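Local coordinates for protein exosome complex component Rrp42 (Methanothermobacter thermautotrophicus, PDB 2WNR) that is probably a non-catalytic subunit of the RNA-degrading exosome and probably helps to shape the active site of its partner subunit Rrp41, at residues 256-259 against 260-264; 113-117 against 118-122; 52-55 against 56-59; 157-160 against 161-165; 14-17 against 18-22. All coordinates share one frame; numbering follows the deposited sequence.

Contact 1 (256-259 against 260-264); sequences EKVP and QLIEY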
loop_
_atom_site.group_PDB
_atom_site.type_symbol
_atom_site.label_atom_id
_atom_site.label_comp_id
_atom_site.label_asym_id
_atom_site.label_seq_id
_atom_site.Cartn_x
_atom_site.Cartn_y
_atom_site.Cartn_z
ATOM N N GLU A 256 -41.385 -15.256 -2.981
ATOM C CA GLU A 256 -41.958 -16.603 -2.876
ATOM C C GLU A 256 -40.902 -17.713 -2.824
ATOM O O GLU A 256 -41.201 -18.835 -2.436
ATOM C CB GLU A 256 -42.982 -16.869 -3.987
ATOM C CG GLU A 256 -42.392 -16.984 -5.394
ATOM C CD GLU A 256 -43.363 -17.595 -6.395
ATOM O OE1 GLU A 256 -44.418 -16.975 -6.665
ATOM O OE2 GLU A 256 -43.056 -18.693 -6.913
ATOM N N LYS A 257 -39.672 -17.389 -3.208
ATOM C CA LYS A 257 -38.560 -18.338 -3.141
ATOM C C LYS A 257 -37.824 -18.336 -1.794
ATOM O O LYS A 257 -37.538 -19.396 -1.250
ATOM C CB LYS A 257 -37.569 -18.108 -4.293
ATOM C CG LYS A 257 -38.073 -18.572 -5.662
ATOM C CD LYS A 257 -38.006 -20.085 -5.793
ATOM C CE LYS A 257 -38.842 -20.584 -6.948
ATOM N NZ LYS A 257 -38.620 -22.037 -7.136
ATOM N N VAL A 258 -37.520 -17.158 -1.258
ATOM C CA VAL A 258 -36.723 -17.056 -0.022
ATOM C C VAL A 258 -37.253 -17.890 1.163
ATOM O O VAL A 258 -36.458 -18.531 1.851
ATOM C CB VAL A 258 -36.450 -15.582 0.384
ATOM C CG1 VAL A 258 -35.855 -15.495 1.777
ATOM C CG2 VAL A 258 -35.537 -14.922 -0.630
ATOM N N PRO A 259 -38.582 -17.884 1.414
ATOM C CA PRO A 259 -39.117 -18.766 2.462
ATOM C C PRO A 259 -38.820 -20.253 2.231
ATOM O O PRO A 259 -38.713 -21.013 3.195
ATOM C CB PRO A 259 -40.633 -18.512 2.408
ATOM C CG PRO A 259 -40.869 -17.769 1.131
ATOM C CD PRO A 259 -39.623 -16.984 0.896
ATOM N N GLN A 260 -38.696 -20.652 0.965
ATOM C CA GLN A 260 -38.315 -22.015 0.605
ATOM C C GLN A 260 -36.859 -22.274 0.984
ATOM O O GLN A 260 -36.555 -23.252 1.668
ATOM C CB GLN A 260 -38.535 -22.269 -0.892
ATOM C CG GLN A 260 -40.009 -22.328 -1.314
ATOM C CD GLN A 260 -40.205 -22.370 -2.827
ATOM O OE1 GLN A 260 -41.251 -21.972 -3.336
ATOM N NE2 GLN A 260 -39.200 -22.855 -3.550
ATOM N N LEU A 261 -35.973 -21.384 0.545
ATOM C CA LEU A 261 -34.555 -21.415 0.903
ATOM C C LEU A 261 -34.312 -21.404 2.421
ATOM O O LEU A 261 -33.382 -22.051 2.911
ATOM C CB LEU A 261 -33.813 -20.238 0.249
ATOM C CG LEU A 261 -33.575 -20.203 -1.271
ATOM C CD1 LEU A 261 -32.757 -18.978 -1.655
ATOM C CD2 LEU A 261 -32.885 -21.466 -1.782
ATOM N N ILE A 262 -35.157 -20.676 3.152
ATOM C CA ILE A 262 -35.049 -20.551 4.609
ATOM C C ILE A 262 -35.323 -21.867 5.348
ATOM O O ILE A 262 -34.648 -22.181 6.332
ATOM C CB ILE A 262 -35.930 -19.383 5.134
ATOM C CG1 ILE A 262 -35.145 -18.068 5.036
ATOM C CG2 ILE A 262 -36.458 -19.641 6.568
ATOM C CD1 ILE A 262 -35.969 -16.838 5.329
ATOM N N GLU A 263 -36.299 -22.639 4.881
ATOM C CA GLU A 263 -36.547 -23.929 5.502
ATOM C C GLU A 263 -35.540 -24.980 5.044
ATOM O O GLU A 263 -35.348 -25.978 5.726
ATOM C CB GLU A 263 -38.004 -24.394 5.336
ATOM C CG GLU A 263 -38.372 -25.059 4.013
ATOM C CD GLU A 263 -39.618 -25.929 4.150
ATOM O OE1 GLU A 263 -40.731 -25.470 3.799
ATOM O OE2 GLU A 263 -39.486 -27.071 4.636
ATOM N N TYR A 264 -34.887 -24.744 3.907
ATOM C CA TYR A 264 -33.826 -25.637 3.435
ATOM C C TYR A 264 -32.557 -25.439 4.254
ATOM O O TYR A 264 -31.837 -26.400 4.540
ATOM C CB TYR A 264 -33.527 -25.439 1.943
ATOM C CG TYR A 264 -32.587 -26.489 1.383
ATOM C CD1 TYR A 264 -33.077 -27.707 0.912
ATOM C CD2 TYR A 264 -31.210 -26.271 1.339
ATOM C CE1 TYR A 264 -32.221 -28.684 0.411
ATOM C CE2 TYR A 264 -30.343 -27.240 0.838
ATOM C CZ TYR A 264 -30.856 -28.446 0.376
ATOM O OH TYR A 264 -30.006 -29.411 -0.116
#
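Lys-257 and Val-258 pass their carbonyls to Leu-261 and Ile-262 on the next turn of one helix, which is kinked at Pro-259. The backbone bonds come first. Leu-261 N reaches Lys-257 O at 3.1 Å, nearly straight. Lys-257 O also takes a weak second bond from Gln-260 N at 2.8 Å, with a bent angle of 127°. Ile-262 N bonds to Val-258 O at 2.8 Å, and Glu-263 N makes a weak bond to Pro-259 O at 3.4 Å. The nitrogen of Pro-259 carries no hydrogen and makes no bond to the turn before, which accounts for the kink. The apolar contact is between Val-258 and Ile-262. Val-258 CG1 is anti to the backbone N (chi1 170°) and beside the carbonyl carbon. That turns it along the helix to meet Ile-262 CD1 at 3.8 Å. Among the polar side chains, Lys-257 is bent at chi2 and passes obliquely beside the Gln-260 side chain. Its NZ makes a weak hydrogen bond to His-32 O. Glu-263 has its salt-bridge partner one turn on, in Lys-267. All of this lies on the long helix 244-268. Val-258 and Leu-261 rest on strand 193-201 at Leu-194, Leu-261 also meets Phe-34 and Ile-37, and Tyr-264 reaches strand 37-41, bonding through OH to Ile-37 O.

Contact 2 (113-117 against 118-122); sequences RCIRE and SRMID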
loop_
_atom_site.group_PDB
_atom_site.type_symbol
_atom_site.label_atom_id
_atom_site.label_comp_id
_atom_site.label_asym_id
_atom_site.label_seq_id
_atom_site.Cartn_x
_atom_site.Cartn_y
_atom_site.Cartn_z
ATOM N N ARG A 113 -24.744 -5.792 3.314
ATOM C CA ARG A 113 -26.007 -5.058 3.326
ATOM C C ARG A 113 -27.169 -5.947 3.786
ATOM O O ARG A 113 -27.943 -5.565 4.670
ATOM C CB ARG A 113 -26.297 -4.492 1.937
ATOM C CG ARG A 113 -27.379 -3.418 1.899
ATOM C CD ARG A 113 -27.553 -2.894 0.501
ATOM N NE ARG A 113 -26.271 -2.460 -0.051
ATOM C CZ ARG A 113 -25.964 -2.449 -1.349
ATOM N NH1 ARG A 113 -26.851 -2.849 -2.254
ATOM N NH2 ARG A 113 -24.763 -2.040 -1.737
ATOM N N CYS A 114 -27.258 -7.129 3.176
ATOM C CA CYS A 114 -28.275 -8.127 3.482
ATOM C C CYS A 114 -28.282 -8.547 4.958
ATOM O O CYS A 114 -29.332 -8.524 5.612
ATOM C CB CYS A 114 -28.058 -9.345 2.598
ATOM S SG CYS A 114 -29.468 -10.416 2.496
ATOM N N ILE A 115 -27.116 -8.922 5.482
ATOM C CA ILE A 115 -26.984 -9.257 6.903
ATOM C C ILE A 115 -27.291 -8.066 7.815
ATOM O O ILE A 115 -28.004 -8.221 8.811
ATOM C CB ILE A 115 -25.594 -9.878 7.224
ATOM C CG1 ILE A 115 -25.622 -11.388 7.009
ATOM C CG2 ILE A 115 -25.170 -9.620 8.655
ATOM C CD1 ILE A 115 -25.377 -11.803 5.593
ATOM N N ARG A 116 -26.775 -6.890 7.463
ATOM C CA ARG A 116 -26.889 -5.704 8.316
ATOM C C ARG A 116 -28.305 -5.130 8.360
ATOM O O ARG A 116 -28.842 -4.887 9.435
ATOM C CB ARG A 116 -25.881 -4.630 7.881
ATOM C CG ARG A 116 -25.783 -3.399 8.803
ATOM C CD ARG A 116 -24.675 -2.441 8.338
ATOM N NE ARG A 116 -23.395 -3.136 8.176
ATOM C CZ ARG A 116 -22.530 -3.383 9.161
ATOM N NH1 ARG A 116 -22.784 -2.979 10.414
ATOM N NH2 ARG A 116 -21.403 -4.029 8.887
ATOM N N GLU A 117 -28.901 -4.936 7.186
ATOM C CA GLU A 117 -30.199 -4.269 7.057
ATOM C C GLU A 117 -31.388 -5.123 7.516
ATOM O O GLU A 117 -32.425 -4.593 7.920
ATOM C CB GLU A 117 -30.414 -3.771 5.623
ATOM C CG GLU A 117 -29.383 -2.742 5.153
ATOM C CD GLU A 117 -29.279 -1.528 6.071
ATOM O OE1 GLU A 117 -30.287 -0.819 6.256
ATOM O OE2 GLU A 117 -28.179 -1.278 6.606
ATOM N N SER A 118 -31.233 -6.440 7.443
ATOM C CA SER A 118 -32.221 -7.362 7.979
ATOM C C SER A 118 -32.217 -7.340 9.514
ATOM O O SER A 118 -33.131 -7.868 10.153
ATOM C CB SER A 118 -31.949 -8.777 7.477
ATOM O OG SER A 118 -30.751 -9.291 8.030
ATOM N N ARG A 119 -31.190 -6.716 10.091
ATOM C CA ARG A 119 -31.003 -6.643 11.547
ATOM C C ARG A 119 -31.025 -8.053 12.135
ATOM O O ARG A 119 -31.627 -8.315 13.183
ATOM C CB ARG A 119 -32.027 -5.695 12.216
ATOM C CG ARG A 119 -32.187 -4.332 11.511
ATOM C CD ARG A 119 -32.399 -3.166 12.479
ATOM N NE ARG A 119 -33.532 -3.386 13.358
ATOM C CZ ARG A 119 -33.535 -3.517 14.687
ATOM N NH1 ARG A 119 -32.438 -3.420 15.440
ATOM N NH2 ARG A 119 -34.704 -3.741 15.267
ATOM N N MET A 120 -30.354 -8.950 11.423
ATOM C CA MET A 120 -30.257 -10.358 11.760
ATOM C C MET A 120 -29.588 -10.577 13.100
ATOM O O MET A 120 -30.011 -11.431 13.879
ATOM C CB MET A 120 -29.462 -11.071 10.679
ATOM C CG MET A 120 -29.045 -12.479 11.013
ATOM S SD MET A 120 -28.486 -13.313 9.526
ATOM C CE MET A 120 -28.169 -14.938 10.210
ATOM N N ILE A 121 -28.548 -9.795 13.365
ATOM C CA ILE A 121 -27.806 -9.885 14.614
ATOM C C ILE A 121 -28.063 -8.650 15.476
ATOM O O ILE A 121 -27.952 -7.526 15.001
ATOM C CB ILE A 121 -26.300 -10.097 14.329
ATOM C CG1 ILE A 121 -26.095 -11.482 13.739
ATOM C CG2 ILE A 121 -25.463 -9.962 15.595
ATOM C CD1 ILE A 121 -24.910 -11.567 12.840
ATOM N N ASP A 122 -28.433 -8.869 16.732
ATOM C CA ASP A 122 -28.641 -7.769 17.675
ATOM C C ASP A 122 -27.299 -7.271 18.200
ATOM O O ASP A 122 -26.832 -7.717 19.256
ATOM C CB ASP A 122 -29.533 -8.205 18.838
ATOM C CG ASP A 122 -30.174 -7.023 19.575
ATOM O OD1 ASP A 122 -29.851 -5.854 19.262
ATOM O OD2 ASP A 122 -31.012 -7.268 20.473
#
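A Schellman motif ends helix 102-117, where Cys-114, Ile-115 and Arg-116 meet Ser-118, Arg-119 and Met-120. Arg-119 is the residue of positive phi (54°) that turns the chain out of the helix. Its N bonds to Arg-116 O at 3.0 Å. The donor stands well above the carbonyl plane, consistent with the tighter i to i+3 closure. Ser-118 N makes a weak bond to Cys-114 O at 3.4 Å. The side chain of Ser-118 folds back onto the helix. OG sits between the backbone N and the carbonyl carbon (chi1 68°), and this carries it to two carbonyls, Cys-114 O at 2.9 Å and Ile-115 O at 3.0 Å. The apolar partners follow the usual pattern of the motif. Met-120, just past the turn, brings SD to 4.3 Å from Ile-115 CG1, and Met-120 CB lies 3.7 Å from Ile-115 O. Both side chains also pack on helix 150-164. Away from the turn, Arg-113 bonds to Gln-235 and makes a salt bridge to an acidic side chain of another protein chain, while Arg-116 pairs with Asp-112. The serine hydroxyl has one proton and two carbonyls within reach. Either can accept it, or the two can share it. A buried hydroxyl thus lies where it can supplement the weak backbone bond to Cys-114 O or serve Ile-115 O.

Contact 3 (52-55 against 56-59); sequences RVKL and GNTQ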
loop_
_atom_site.group_PDB
_atom_site.type_symbol
_atom_site.label_atom_id
_atom_site.label_comp_id
_atom_site.label_asym_id
_atom_site.label_seq_id
_atom_site.Cartn_x
_atom_site.Cartn_y
_atom_site.Cartn_z
ATOM N N ARG A 52 -19.644 -24.239 4.514
ATOM C CA ARG A 52 -19.242 -24.487 3.136
ATOM C C ARG A 52 -20.518 -24.652 2.314
ATOM O O ARG A 52 -21.299 -25.585 2.545
ATOM C CB ARG A 52 -18.350 -25.735 3.047
ATOM C CG ARG A 52 -17.868 -26.073 1.647
ATOM C CD ARG A 52 -17.451 -27.539 1.526
ATOM N NE ARG A 52 -16.010 -27.716 1.339
ATOM C CZ ARG A 52 -15.193 -28.330 2.195
ATOM N NH1 ARG A 52 -15.660 -28.850 3.325
ATOM N NH2 ARG A 52 -13.900 -28.434 1.915
ATOM N N VAL A 53 -20.743 -23.729 1.381
ATOM C CA VAL A 53 -21.918 -23.790 0.509
ATOM C C VAL A 53 -21.531 -24.086 -0.940
ATOM O O VAL A 53 -20.601 -23.491 -1.490
ATOM C CB VAL A 53 -22.776 -22.502 0.590
ATOM C CG1 VAL A 53 -23.821 -22.464 -0.525
ATOM C CG2 VAL A 53 -23.462 -22.420 1.923
ATOM N N LYS A 54 -22.244 -25.032 -1.537
ATOM C CA LYS A 54 -22.122 -25.322 -2.956
ATOM C C LYS A 54 -23.461 -25.053 -3.623
ATOM O O LYS A 54 -24.487 -25.615 -3.241
ATOM C CB LYS A 54 -21.684 -26.766 -3.195
ATOM C CG LYS A 54 -20.215 -27.027 -2.934
ATOM C CD LYS A 54 -19.798 -28.427 -3.398
ATOM C CE LYS A 54 -19.672 -28.485 -4.918
ATOM N NZ LYS A 54 -19.225 -29.816 -5.420
ATOM N N LEU A 55 -23.440 -24.170 -4.610
ATOM C CA LEU A 55 -24.621 -23.821 -5.370
ATOM C C LEU A 55 -24.261 -24.151 -6.815
ATOM O O LEU A 55 -23.536 -23.413 -7.471
ATOM C CB LEU A 55 -24.968 -22.333 -5.154
ATOM C CG LEU A 55 -25.960 -21.585 -6.056
ATOM C CD1 LEU A 55 -27.302 -22.294 -6.166
ATOM C CD2 LEU A 55 -26.159 -20.152 -5.570
ATOM N N GLY A 56 -24.743 -25.286 -7.296
ATOM C CA GLY A 56 -24.169 -25.881 -8.490
ATOM C C GLY A 56 -22.729 -26.186 -8.137
ATOM O O GLY A 56 -22.461 -26.852 -7.136
ATOM N N ASN A 57 -21.798 -25.670 -8.929
ATOM C CA ASN A 57 -20.379 -25.859 -8.648
ATOM C C ASN A 57 -19.741 -24.669 -7.952
ATOM O O ASN A 57 -18.600 -24.760 -7.494
ATOM C CB ASN A 57 -19.611 -26.191 -9.924
ATOM C CG ASN A 57 -19.830 -27.606 -10.372
ATOM O OD1 ASN A 57 -19.948 -28.510 -9.550
ATOM N ND2 ASN A 57 -19.878 -27.815 -11.683
ATOM N N THR A 58 -20.466 -23.555 -7.894
ATOM C CA THR A 58 -20.007 -22.370 -7.187
ATOM C C THR A 58 -19.862 -22.722 -5.715
ATOM O O THR A 58 -20.817 -23.143 -5.069
ATOM C CB THR A 58 -20.970 -21.164 -7.387
ATOM O OG1 THR A 58 -20.938 -20.762 -8.761
ATOM C CG2 THR A 58 -20.560 -19.989 -6.550
ATOM N N GLN A 59 -18.650 -22.562 -5.203
ATOM C CA GLN A 59 -18.343 -22.992 -3.855
ATOM C C GLN A 59 -17.742 -21.868 -3.029
ATOM O O GLN A 59 -16.789 -21.223 -3.454
ATOM C CB GLN A 59 -17.407 -24.193 -3.893
ATOM C CG GLN A 59 -17.144 -24.815 -2.540
ATOM C CD GLN A 59 -16.406 -26.122 -2.645
ATOM O OE1 GLN A 59 -16.404 -26.769 -3.694
ATOM N NE2 GLN A 59 -15.783 -26.531 -1.553
#
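Leu-55 and Thr-58 close a type II' beta turn, and the chain on its two sides runs antiparallel, the end-to-end directions being 149° apart. Leu-55 N bonds to Thr-58 O at 2.9 Å, nearly straight. The return bond, Thr-58 N to Leu-55 O at 3.1 Å, is weak and bent. Gly-56 takes the positive phi of the turn. Lys-54 and Gln-59 are the next pair, a non-hydrogen-bonded one. Here CA-H groups point at carbonyls: Lys-54 CA lies 3.3 Å from Thr-58 O, and Gln-59 CA lies 3.3 Å from Val-53 O. The result is a two-residue hairpin joining strands 49-55 and 58-69 of the mixed sheet in domain 1 of the 3' exoribonuclease (RNase PH) family. On one face of the sheet, Lys-54 and Gln-59 lie against each other. Gln-59 CG is anti to the backbone N (chi1 -174°) and the chain stays extended, so CG meets Lys-54 CG at 3.8 Å and the amide continues past the lysine toward Arg-52. Arg-52 brings the edge of its guanidinium to that amide, with the two planes 65° apart. The other face carries Leu-55 and Thr-58 and is turned to helix 150-164. Leu-55 packs there on Ala-153. Thr-58 OG1 bonds to Gly-148 O and Asp-147 N, in the loop just before that helix. Asn-57, at the tip of the turn, packs on an acidic side chain of another protein chain.

Contact 4 (157-160 against 161-165); sequences ATVA and ALLDT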
loop_
_atom_site.group_PDB
_atom_site.type_symbol
_atom_site.label_atom_id
_atom_site.label_comp_id
_atom_site.label_asym_id
_atom_site.label_seq_id
_atom_site.Cartn_x
_atom_site.Cartn_y
_atom_site.Cartn_z
ATOM N N ALA A 157 -24.128 -18.811 2.666
ATOM C CA ALA A 157 -23.007 -19.309 3.464
ATOM C C ALA A 157 -22.739 -18.436 4.700
ATOM O O ALA A 157 -22.432 -18.958 5.775
ATOM C CB ALA A 157 -21.753 -19.424 2.606
ATOM N N THR A 158 -22.857 -17.119 4.540
ATOM C CA THR A 158 -22.659 -16.189 5.636
ATOM C C THR A 158 -23.736 -16.395 6.690
ATOM O O THR A 158 -23.421 -16.532 7.873
ATOM C CB THR A 158 -22.685 -14.747 5.151
ATOM O OG1 THR A 158 -21.791 -14.604 4.041
ATOM C CG2 THR A 158 -22.252 -13.796 6.271
ATOM N N VAL A 159 -24.998 -16.441 6.252
ATOM C CA VAL A 159 -26.102 -16.736 7.154
ATOM C C VAL A 159 -25.868 -18.070 7.857
ATOM O O VAL A 159 -25.987 -18.155 9.088
ATOM C CB VAL A 159 -27.485 -16.685 6.442
ATOM C CG1 VAL A 159 -28.582 -17.271 7.318
ATOM C CG2 VAL A 159 -27.848 -15.247 6.104
ATOM N N ALA A 160 -25.512 -19.098 7.087
ATOM C CA ALA A 160 -25.260 -20.419 7.659
ATOM C C ALA A 160 -24.162 -20.348 8.722
ATOM O O ALA A 160 -24.338 -20.849 9.837
ATOM C CB ALA A 160 -24.906 -21.428 6.573
ATOM N N ALA A 161 -23.049 -19.695 8.384
ATOM C CA ALA A 161 -21.916 -19.580 9.296
ATOM C C ALA A 161 -22.287 -18.848 10.592
ATOM O O ALA A 161 -21.834 -19.214 11.679
ATOM C CB ALA A 161 -20.758 -18.898 8.604
ATOM N N LEU A 162 -23.123 -17.823 10.465
ATOM C CA LEU A 162 -23.561 -17.037 11.610
ATOM C C LEU A 162 -24.384 -17.870 12.579
ATOM O O LEU A 162 -24.266 -17.724 13.797
ATOM C CB LEU A 162 -24.368 -15.821 11.155
ATOM C CG LEU A 162 -23.555 -14.677 10.550
ATOM C CD1 LEU A 162 -24.438 -13.649 9.866
ATOM C CD2 LEU A 162 -22.598 -14.040 11.520
ATOM N N LEU A 163 -25.222 -18.736 12.022
ATOM C CA LEU A 163 -26.045 -19.640 12.806
ATOM C C LEU A 163 -25.189 -20.692 13.514
ATOM O O LEU A 163 -25.516 -21.142 14.622
ATOM C CB LEU A 163 -27.040 -20.309 11.873
ATOM C CG LEU A 163 -28.474 -19.790 11.725
ATOM C CD1 LEU A 163 -28.839 -18.475 12.463
ATOM C CD2 LEU A 163 -28.988 -19.848 10.298
ATOM N N ASP A 164 -24.090 -21.067 12.858
ATOM C CA ASP A 164 -23.147 -22.050 13.370
ATOM C C ASP A 164 -22.227 -21.470 14.442
ATOM O O ASP A 164 -21.584 -22.214 15.178
ATOM C CB ASP A 164 -22.304 -22.605 12.221
ATOM C CG ASP A 164 -21.349 -23.699 12.673
ATOM O OD1 ASP A 164 -21.834 -24.783 13.075
ATOM O OD2 ASP A 164 -20.120 -23.469 12.623
ATOM N N THR A 165 -22.161 -20.144 14.518
ATOM C CA THR A 165 -21.214 -19.469 15.405
ATOM C C THR A 165 -21.540 -19.675 16.878
ATOM O O THR A 165 -22.694 -19.557 17.299
ATOM C CB THR A 165 -21.103 -17.962 15.091
ATOM O OG1 THR A 165 -20.881 -17.781 13.690
ATOM C CG2 THR A 165 -19.946 -17.335 15.843
#
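Val-159 and Leu-163 pack one turn apart near the end of helix 150-164 of domain 1 of the RNase PH family, which packs against strands 49-55 and 58-69. The four backbone bonds are regular i to i+4 links. Ala-161 N reaches Ala-157 O at 2.8 Å. Leu-162 N reaches Thr-158 O at 2.9 Å, and Leu-163 N reaches Val-159 O at 3.1 Å. The last is Asp-164 N to Ala-160 O at 3.0 Å. The apolar contact joins Val-159 and Leu-163. Val-159 CG1 is anti to the backbone N (chi1 168°), which points it forward to Leu-163 CD2 at 4.0 Å. The two side chains lie alongside each other and point the same way. Leu-162 leans back over the turn before it, and its CD1 comes to 3.6 Å from Thr-158 O. Ala-160 and Ala-161 pack on Ser-51, and Ala-157 and Ala-161 on Val-62; their small side chains are consistent with close approach of the two strands. Leu-265 of helix 244-268 packs on Val-159, Ala-160 and Leu-163. The polar ends are settled locally or by the sheet: Thr-158 OG1 bonds to Ala-154 O, and Asp-164 OD2 to Ser-50 N. Where the helix gives way to strand 166-173, Thr-165 turns its hydroxyl back, and OG1 gives a hydrogen bond of 2.6 Å to Ala-161 O.

Contact 5 (14-17 against 18-22); sequences KSIT and DLINN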
loop_
_atom_site.group_PDB
_atom_site.type_symbol
_atom_site.label_atom_id
_atom_site.label_comp_id
_atom_site.label_asym_id
_atom_site.label_seq_id
_atom_site.Cartn_x
_atom_site.Cartn_y
_atom_site.Cartn_z
ATOM N N LYS A 14 -26.783 -15.073 -29.004
ATOM C CA LYS A 14 -28.063 -15.319 -29.667
ATOM C C LYS A 14 -28.614 -16.718 -29.336
ATOM O O LYS A 14 -29.805 -16.852 -29.030
ATOM C CB LYS A 14 -27.983 -15.066 -31.181
ATOM C CG LYS A 14 -29.188 -15.616 -31.968
ATOM C CD LYS A 14 -29.553 -14.798 -33.203
ATOM C CE LYS A 14 -30.901 -15.257 -33.757
ATOM N NZ LYS A 14 -31.274 -14.613 -35.050
ATOM N N SER A 15 -27.748 -17.739 -29.379
ATOM C CA SER A 15 -28.126 -19.133 -29.069
ATOM C C SER A 15 -28.761 -19.274 -27.681
ATOM O O SER A 15 -29.869 -19.810 -27.557
ATOM C CB SER A 15 -26.922 -20.080 -29.164
ATOM O OG SER A 15 -25.933 -19.598 -30.050
ATOM N N ILE A 16 -28.063 -18.789 -26.649
ATOM C CA ILE A 16 -28.549 -18.862 -25.264
ATOM C C ILE A 16 -29.774 -17.960 -25.043
ATOM O O ILE A 16 -30.577 -18.200 -24.140
ATOM C CB ILE A 16 -27.433 -18.535 -24.227
ATOM C CG1 ILE A 16 -26.191 -19.400 -24.464
ATOM C CG2 ILE A 16 -27.937 -18.726 -22.787
ATOM C CD1 ILE A 16 -25.015 -19.104 -23.526
ATOM N N THR A 17 -29.923 -16.935 -25.875
ATOM C CA THR A 17 -31.057 -16.022 -25.751
ATOM C C THR A 17 -32.346 -16.621 -26.318
ATOM O O THR A 17 -33.383 -16.606 -25.651
ATOM C CB THR A 17 -30.731 -14.625 -26.334
ATOM O OG1 THR A 17 -29.958 -13.898 -25.373
ATOM C CG2 THR A 17 -31.992 -13.825 -26.653
ATOM N N ASP A 18 -32.267 -17.160 -27.535
ATOM C CA ASP A 18 -33.410 -17.813 -28.178
ATOM C C ASP A 18 -33.983 -18.931 -27.308
ATOM O O ASP A 18 -35.198 -19.091 -27.209
ATOM C CB ASP A 18 -33.020 -18.351 -29.560
ATOM C CG ASP A 18 -33.000 -17.266 -30.635
ATOM O OD1 ASP A 18 -33.286 -17.591 -31.812
ATOM O OD2 ASP A 18 -32.702 -16.093 -30.307
ATOM N N LEU A 19 -33.090 -19.681 -26.673
ATOM C CA LEU A 19 -33.451 -20.761 -25.765
ATOM C C LEU A 19 -34.282 -20.252 -24.577
ATOM O O LEU A 19 -35.374 -20.764 -24.311
ATOM C CB LEU A 19 -32.172 -21.441 -25.276
ATOM C CG LEU A 19 -32.169 -22.851 -24.688
ATOM C CD1 LEU A 19 -32.102 -23.927 -25.764
ATOM C CD2 LEU A 19 -30.970 -22.954 -23.775
ATOM N N ILE A 20 -33.760 -19.238 -23.879
ATOM C CA ILE A 20 -34.422 -18.656 -22.708
ATOM C C ILE A 20 -35.701 -17.896 -23.054
ATOM O O ILE A 20 -36.613 -17.832 -22.231
ATOM C CB ILE A 20 -33.459 -17.765 -21.893
ATOM C CG1 ILE A 20 -32.497 -18.640 -21.089
ATOM C CG2 ILE A 20 -34.225 -16.850 -20.940
ATOM C CD1 ILE A 20 -31.215 -17.960 -20.709
ATOM N N ASN A 21 -35.768 -17.330 -24.262
ATOM C CA ASN A 21 -36.995 -16.677 -24.747
ATOM C C ASN A 21 -38.091 -17.687 -25.054
ATOM O O ASN A 21 -39.276 -17.358 -25.017
ATOM C CB ASN A 21 -36.727 -15.788 -25.968
ATOM C CG ASN A 21 -36.145 -14.425 -25.595
ATOM O OD1 ASN A 21 -36.194 -13.999 -24.435
ATOM N ND2 ASN A 21 -35.591 -13.734 -26.586
ATOM N N ASN A 22 -37.684 -18.917 -25.358
ATOM C CA ASN A 22 -38.631 -20.013 -25.536
ATOM C C ASN A 22 -38.677 -20.916 -24.294
ATOM O O ASN A 22 -39.023 -22.100 -24.374
ATOM C CB ASN A 22 -38.337 -20.803 -26.816
ATOM C CG ASN A 22 -39.601 -21.375 -27.452
ATOM O OD1 ASN A 22 -40.573 -20.655 -27.695
ATOM N ND2 ASN A 22 -39.588 -22.675 -27.726
#
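Ile-16 and Ile-20 each set CG2 anti to the backbone N and CG1 beside it, so the two side chains lie parallel along one side of helix 11-21. Their contact is Ile-16 CG2 to Ile-20 CD1 at 4.0 Å. Thr-17 has OG1 beside its own N (chi1 -79°), where it bonds back to Arg-13 O. Its methyl CG2 is thereby left to meet Asn-21 ND2 at 3.6 Å. The backbone bonds are uneven. Asp-18 N to Lys-14 O, at 2.9 Å, is almost straight. Asn-21 N to Thr-17 O is also 2.9 Å. Between them, Leu-19 N to Ser-15 O and Ile-20 N to Ile-16 O are longer and weak. Lys-14 NZ stays 4.8 Å from Asp-18 OD1. Ile-20 packs on Ile-201 and Val-206, and Asn-21 OD1 bonds to Asn-203 N, so this N-terminal helix is held against the sheet of strands 193-201 and 204-207. The opposite charges of Lys-14 and Asp-18 probably attract only mildly across the exposed side. Apolar packing and the asparagine bond hold the inner one.

Contact 4 is the buried centre of this set. Contact 2 packs on its helix through Ile-115, Met-120 and Ile-121, and contact 3 touches it through Val-53 on Ala-157. All three lie in domain 1 of the RNase PH family. Contact 1 does not touch contact 4, though helix 244-268 reaches it further along. Contact 5 is remote, its centre about 37 Å from that of contact 4, and like contact 1 it lies at the surface, with its inner side on strand 193-201. Contact 4 is alanine and aliphatic packing. Contacts 1 and 5 mix an apolar inner side with charged outer residues. Contacts 2 and 3 are partly buried turns that also meet another protein chain.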